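Local coordinates for protein N-acetyl-L-2,4-diaminobutyric acid deacetylase (Ruegeria pomeroyi, PDB 6TWL) that probably removes the acetyl group from N-acetyl-L-2,4-diaminobutyrate during ectoine degradation, as a zinc-dependent hydrolase of the succinylglutamate desuccinylase/aspartoacylase family, at residues A[74-77]-A[78-81]; A[214-218]-A[219-223]; A[276-279]-A[280-283]. All coordinates share one frame; numbering follows the deposited sequence.

Contact 1: A[74-77]-A[78-81]; sequences TTSA and EDVT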
loop_
_atom_site.group_PDB
_atom_site.type_symbol
_atom_site.label_atom_id
_atom_site.label_comp_id
_atom_site.label_asym_id
_atom_site.label_seq_id
_atom_site.Cartn_x
_atom_site.Cartn_y
_atom_site.Cartn_z
ATOM N N THR A 74 -8.054 5.136 18.329
ATOM C CA THR A 74 -9.273 5.914 18.510
ATOM C C THR A 74 -10.554 5.125 18.276
ATOM O O THR A 74 -11.642 5.705 18.362
ATOM C CB THR A 74 -9.257 7.137 17.586
ATOM O OG1 THR A 74 -9.291 6.707 16.219
ATOM C CG2 THR A 74 -8.001 7.971 17.825
ATOM N N THR A 75 -10.468 3.831 17.987
ATOM C CA THR A 75 -11.645 3.021 17.699
ATOM C C THR A 75 -11.952 2.116 18.884
ATOM O O THR A 75 -11.093 1.346 19.326
ATOM C CB THR A 75 -11.439 2.198 16.429
ATOM O OG1 THR A 75 -10.132 1.614 16.449
ATOM C CG2 THR A 75 -11.561 3.089 15.214
ATOM N N SER A 76 -13.176 2.213 19.392
ATOM C CA SER A 76 -13.611 1.382 20.501
ATOM C C SER A 76 -14.253 0.097 19.984
ATOM O O SER A 76 -14.552 -0.052 18.797
ATOM C CB SER A 76 -14.583 2.149 21.399
ATOM O OG SER A 76 -15.785 2.463 20.721
ATOM N N ALA A 77 -14.452 -0.847 20.905
ATOM C CA ALA A 77 -15.084 -2.114 20.549
ATOM C C ALA A 77 -16.524 -1.900 20.102
ATOM O O ALA A 77 -16.956 -2.446 19.082
ATOM C CB ALA A 77 -15.022 -3.081 21.730
ATOM N N GLU A 78 -17.280 -1.098 20.858
ATOM C CA GLU A 78 -18.664 -0.790 20.509
ATOM C C GLU A 78 -18.808 -0.306 19.070
ATOM O O GLU A 78 -19.901 -0.397 18.500
ATOM C CB GLU A 78 -19.221 0.264 21.478
ATOM C CG GLU A 78 -20.707 0.572 21.308
ATOM C CD GLU A 78 -21.234 1.533 22.360
ATOM O OE1 GLU A 78 -20.413 2.143 23.078
ATOM O OE2 GLU A 78 -22.470 1.685 22.463
ATOM N N ASP A 79 -17.730 0.204 18.466
ATOM C CA ASP A 79 -17.802 0.683 17.093
ATOM C C ASP A 79 -17.681 -0.421 16.051
ATOM O O ASP A 79 -17.986 -0.176 14.878
ATOM C CB ASP A 79 -16.732 1.746 16.830
ATOM C CG ASP A 79 -16.611 2.754 17.960
ATOM O OD1 ASP A 79 -15.476 3.051 18.386
ATOM O OD2 ASP A 79 -17.660 3.242 18.437
ATOM N N VAL A 80 -17.259 -1.618 16.437
ATOM C CA VAL A 80 -16.915 -2.665 15.485
ATOM C C VAL A 80 -17.975 -3.756 15.525
ATOM O O VAL A 80 -18.482 -4.111 16.596
ATOM C CB VAL A 80 -15.510 -3.225 15.783
ATOM C CG1 VAL A 80 -15.160 -4.360 14.834
ATOM C CG2 VAL A 80 -14.485 -2.108 15.681
ATOM N N THR A 81 -18.324 -4.266 14.347
ATOM C CA THR A 81 -19.159 -5.456 14.199
ATOM C C THR A 81 -18.371 -6.399 13.298
ATOM O O THR A 81 -18.443 -6.305 12.069
ATOM C CB THR A 81 -20.528 -5.123 13.613
ATOM O OG1 THR A 81 -20.363 -4.355 12.413
ATOM C CG2 THR A 81 -21.350 -4.326 14.613
#

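Contact 2: A[214-218]-A[219-223]; sequences GSSSA and RSNAI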
loop_
_atom_site.group_PDB
_atom_site.type_symbol
_atom_site.label_atom_id
_atom_site.label_comp_id
_atom_site.label_asym_id
_atom_site.label_seq_id
_atom_site.Cartn_x
_atom_site.Cartn_y
_atom_site.Cartn_z
ATOM N N GLY A 214 8.732 10.466 1.026
ATOM C CA GLY A 214 9.063 10.307 2.429
ATOM C C GLY A 214 8.385 11.336 3.305
ATOM O O GLY A 214 8.992 11.830 4.264
ATOM N N SER A 215 7.136 11.674 2.995
ATOM C CA SER A 215 6.411 12.699 3.731
ATOM C C SER A 215 4.919 12.432 3.604
ATOM O O SER A 215 4.472 11.652 2.760
ATOM C CB SER A 215 6.747 14.100 3.221
ATOM O OG SER A 215 5.982 15.081 3.899
ATOM N N SER A 216 4.154 13.108 4.456
ATOM C CA SER A 216 2.711 12.933 4.496
ATOM C C SER A 216 2.071 14.258 4.879
ATOM O O SER A 216 2.437 14.857 5.895
ATOM C CB SER A 216 2.326 11.832 5.489
ATOM O OG SER A 216 0.925 11.680 5.562
ATOM N N SER A 217 1.130 14.713 4.061
ATOM C CA SER A 217 0.453 15.981 4.278
ATOM C C SER A 217 -0.864 15.745 5.000
ATOM O O SER A 217 -1.318 14.613 5.164
ATOM C CB SER A 217 0.197 16.691 2.949
ATOM O OG SER A 217 -0.708 15.948 2.149
ATOM N N ALA A 218 -1.500 16.829 5.429
ATOM C CA ALA A 218 -2.794 16.611 6.054
ATOM C C ALA A 218 -3.858 16.240 5.015
ATOM O O ALA A 218 -4.836 15.571 5.355
ATOM C CB ALA A 218 -3.181 17.809 6.919
ATOM N N ARG A 219 -3.655 16.603 3.738
ATOM C CA ARG A 219 -4.536 16.138 2.657
ATOM C C ARG A 219 -4.456 14.628 2.486
ATOM O O ARG A 219 -5.479 13.930 2.462
ATOM C CB ARG A 219 -4.162 16.817 1.331
ATOM C CG ARG A 219 -4.418 18.272 1.360
ATOM C CD ARG A 219 -3.263 18.928 2.061
ATOM N NE ARG A 219 -3.913 20.086 2.677
ATOM C CZ ARG A 219 -3.505 20.650 3.804
ATOM N NH1 ARG A 219 -2.371 20.269 4.380
ATOM N NH2 ARG A 219 -4.220 21.653 4.281
ATOM N N SER A 220 -3.239 14.115 2.344
ATOM C CA SER A 220 -3.069 12.695 2.087
ATOM C C SER A 220 -3.419 11.880 3.323
ATOM O O SER A 220 -4.016 10.804 3.212
ATOM C CB SER A 220 -1.644 12.427 1.604
ATOM O OG SER A 220 -0.682 12.690 2.610
ATOM N N ASN A 221 -3.090 12.393 4.514
ATOM C CA ASN A 221 -3.546 11.749 5.743
ATOM C C ASN A 221 -5.064 11.657 5.784
ATOM O O ASN A 221 -5.622 10.637 6.204
ATOM C CB ASN A 221 -3.043 12.504 6.975
ATOM C CG ASN A 221 -1.543 12.417 7.150
ATOM O OD1 ASN A 221 -0.890 11.555 6.572
ATOM N ND2 ASN A 221 -0.991 13.306 7.970
ATOM N N ALA A 222 -5.750 12.721 5.358
ATOM C CA ALA A 222 -7.208 12.730 5.393
ATOM C C ALA A 222 -7.792 11.787 4.350
ATOM O O ALA A 222 -8.842 11.173 4.577
ATOM C CB ALA A 222 -7.728 14.152 5.186
ATOM N N ILE A 223 -7.133 11.668 3.194
ATOM C CA ILE A 223 -7.556 10.696 2.189
ATOM C C ILE A 223 -7.453 9.282 2.746
ATOM O O ILE A 223 -8.327 8.438 2.511
ATOM C CB ILE A 223 -6.724 10.866 0.902
ATOM C CG1 ILE A 223 -7.064 12.190 0.210
ATOM C CG2 ILE A 223 -6.941 9.700 -0.050
ATOM C CD1 ILE A 223 -5.939 12.734 -0.645
#

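Contact 3: A[276-279]-A[280-283]; sequences PVAK and GDLL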
loop_
_atom_site.group_PDB
_atom_site.type_symbol
_atom_site.label_atom_id
_atom_site.label_comp_id
_atom_site.label_asym_id
_atom_site.label_seq_id
_atom_site.Cartn_x
_atom_site.Cartn_y
_atom_site.Cartn_z
ATOM N N PRO A 276 -3.104 16.959 -17.257
ATOM C CA PRO A 276 -3.280 16.230 -18.513
ATOM C C PRO A 276 -2.036 16.337 -19.375
ATOM O O PRO A 276 -1.307 17.331 -19.340
ATOM C CB PRO A 276 -4.473 16.935 -19.165
ATOM C CG PRO A 276 -4.387 18.334 -18.652
ATOM C CD PRO A 276 -3.871 18.220 -17.241
ATOM N N VAL A 277 -1.793 15.292 -20.157
ATOM C CA VAL A 277 -0.624 15.269 -21.029
ATOM C C VAL A 277 -0.964 14.466 -22.276
ATOM O O VAL A 277 -1.598 13.409 -22.196
ATOM C CB VAL A 277 0.622 14.721 -20.294
ATOM C CG1 VAL A 277 0.459 13.252 -19.920
ATOM C CG2 VAL A 277 1.873 14.935 -21.123
ATOM N N ALA A 278 -0.581 14.996 -23.434
ATOM C CA ALA A 278 -0.778 14.326 -24.709
ATOM C C ALA A 278 0.517 13.650 -25.135
ATOM O O ALA A 278 1.612 14.065 -24.744
ATOM C CB ALA A 278 -1.230 15.314 -25.789
ATOM N N LYS A 279 0.379 12.587 -25.924
ATOM C CA LYS A 279 1.541 11.900 -26.469
ATOM C C LYS A 279 2.439 12.886 -27.203
ATOM O O LYS A 279 1.998 13.592 -28.112
ATOM C CB LYS A 279 1.089 10.782 -27.411
ATOM C CG LYS A 279 2.215 10.081 -28.155
ATOM C CD LYS A 279 1.670 8.949 -29.015
ATOM C CE LYS A 279 2.642 8.567 -30.116
ATOM N NZ LYS A 279 2.043 7.592 -31.070
ATOM N N GLY A 280 3.702 12.945 -26.785
ATOM C CA GLY A 280 4.673 13.846 -27.361
ATOM C C GLY A 280 5.000 15.060 -26.513
ATOM O O GLY A 280 6.019 15.714 -26.766
ATOM N N ASP A 281 4.168 15.382 -25.524
ATOM C CA ASP A 281 4.445 16.522 -24.660
ATOM C C ASP A 281 5.696 16.273 -23.825
ATOM O O ASP A 281 6.059 15.132 -23.530
ATOM C CB ASP A 281 3.260 16.805 -23.738
ATOM C CG ASP A 281 2.091 17.442 -24.460
ATOM O OD1 ASP A 281 2.186 17.653 -25.687
ATOM O OD2 ASP A 281 1.074 17.730 -23.794
ATOM N N LEU A 282 6.351 17.364 -23.435
ATOM C CA LEU A 282 7.568 17.292 -22.636
ATOM C C LEU A 282 7.211 17.058 -21.171
ATOM O O LEU A 282 6.489 17.857 -20.567
ATOM C CB LEU A 282 8.377 18.577 -22.797
ATOM C CG LEU A 282 9.773 18.599 -22.180
ATOM C CD1 LEU A 282 10.660 17.619 -22.907
ATOM C CD2 LEU A 282 10.363 19.999 -22.235
ATOM N N LEU A 283 7.714 15.959 -20.603
ATOM C CA LEU A 283 7.481 15.647 -19.198
ATOM C C LEU A 283 8.531 16.263 -18.280
ATOM O O LEU A 283 8.188 16.793 -17.218
ATOM C CB LEU A 283 7.465 14.132 -18.978
ATOM C CG LEU A 283 6.364 13.272 -19.596
ATOM C CD1 LEU A 283 6.744 11.804 -19.475
ATOM C CD2 LEU A 283 5.030 13.539 -18.922
#

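Contact 1: A[74-77]-A[78-81]
Thr75, where the chain leaves helix 63-74, lays its backbone against the Asp79 carboxylate, with Thr75 C 3.7 Å from Asp79 OD1. The Thr75 side chain packs on Ile43 of strand 36-45. Ser76 comes next and makes the main polar contact: its N donates to Asp79 OD1 over 2.6 Å, meeting that oxygen on its anti side, 26° out of the carboxylate plane. Asp79 reaches back this far because its CG stands beside its own backbone N (chi1 -43°). Ser76 OG is also modelled close to OD1, but it is crowded there and its exact place is doubtful. The carbonyl O of Ser76 receives Asp79 N at 3.2 Å, while Val80 CG2 lies 3.7 Å from the same Ser76 O. One residue on, Ala77 O takes Val80 N in a nearly straight bond of 2.8 Å. These two bonds, each joining a residue to the third one after it, bend the chain tightly on its way from the helix to strand 82-87. Val80 is buried against Ile43, Ile237 and Leu238, whereas the extended Glu78 leans on Lys239. Lys239 also forms a salt bridge with Asp79 OD2, and a carboxylate placed between that ammonium group and a backbone N-H would probably stay ionised.

Contact 2: A[214-218]-A[219-223]
Ser217 and Ser220 trade backbone-to-side-chain hydrogen bonds across the first turn of helix 218-234. Ser220 N donates to Ser217 OG over 3.1 Å, almost straight at 169°, and in return Ser217 N donates to Ser220 OG, also over 3.1 Å but more bent, at 140°. Ser217 OG can face into the opening of the helix because it sits between its own backbone N and carbonyl carbon (chi1 65°). Ser220 OG has a further partner in Glu63 OE2, at the start of helix 63-74, so this buried hydroxyl has two partners, a backbone amide and a carboxylate. The reciprocal pair is a capping box with Ser217 as the N-cap, and it supplies an acceptor to one of the amides at the helix start, where no preceding turn offers a carbonyl. With an alanine in place of Ser217, Ser220 N would probably lose its capping acceptor, leaving the box with one bond and the helix start less firmly fixed. Regular helical bonding begins with the carbonyl of the cap residue itself: Asn221 N reaches Ser217 O at 2.9 Å. Ala222 N follows, donating to Ala218 O at 3.0 Å. The Asn221 side chain touches Glu63, but the placing of its amide is doubtful, since OD1 is modelled impossibly near Ser216 OG. Arg219, bent along its chain, brings NH1 to 3.6 Å from Ala218 CB, and both residues are exposed. The Ser216 side chain, which touches Tyr62 and Glu63, is about 8 Å from that of Glu61, a zinc ligand of this enzyme whose metal is absent here.

Contact 3: A[276-279]-A[280-283]
A type II beta turn from Ala278 to Asp281 links strand 276-277 to strand 282-287, and its two end residues are joined twice. The turn is closed by Asp281 N, which donates to Ala278 O over 3.0 Å in a straight bond (167°). A second bond runs the other way and uses the side chain: Ala278 N donates to Asp281 OD2 at 3.2 Å. Although nearly linear, this bond arrives from above the carboxylate plane, so the carboxylate presents its flat side to the amide. Asp281 CG lies beside its own backbone N (chi1 -74°), which folds the carboxylate back over the turn and brings OD2 to 3.9 Å from Ala278 CB. At the corner, Gly280 has a positive phi of 104°, and a CB there would run into Lys279 O, which accounts for glycine in the third position. Lys279, the second residue of the turn, extends its chain outwards from the exposed corner. The two strands belong to different antiparallel sheets, 276-277 pairing with 305-311 and 282-287 lying between 265-269 and 297-300, so the turn passes the chain from one sheet to the other. Arg300 NH1 bonds Gly280 O, and Ala301 forms backbone hydrogen bonds with Gly280 and Asp281. Inside the bend, Val277 CG2 approaches Asp281 CB at 3.5 Å, the two side chains running alongside each other with opposite headings. The same methyl, Val277 CG2, meets Leu283 CD2 at 4.1 Å, an apolar contact between the strands that continues inwards, with Val277 reaching Val307 and Val325 and Leu283 reaching Ala301 and Ala323.

The contacts follow one another along the chain, and none touches another. Contacts 1 and 2 both lie in the catalytic domain, their centres about 24 Å apart, at connections of the same mixed sheet: contact 1 leads from helix 63-74 into strand 82-87, and contact 2 from strand 204-209 into helix 218-234. The same two helices relate them, since Glu63 opens the first and bonds contact 2, while Ile237, just beyond the second, pairs with Thr81. Contact 3 joins two smaller antiparallel sheets, about 27 Å from contact 2 and about 47 Å from contact 1 between centres. Only contact 2 approaches the zinc ligands; the others shape turns remote from them.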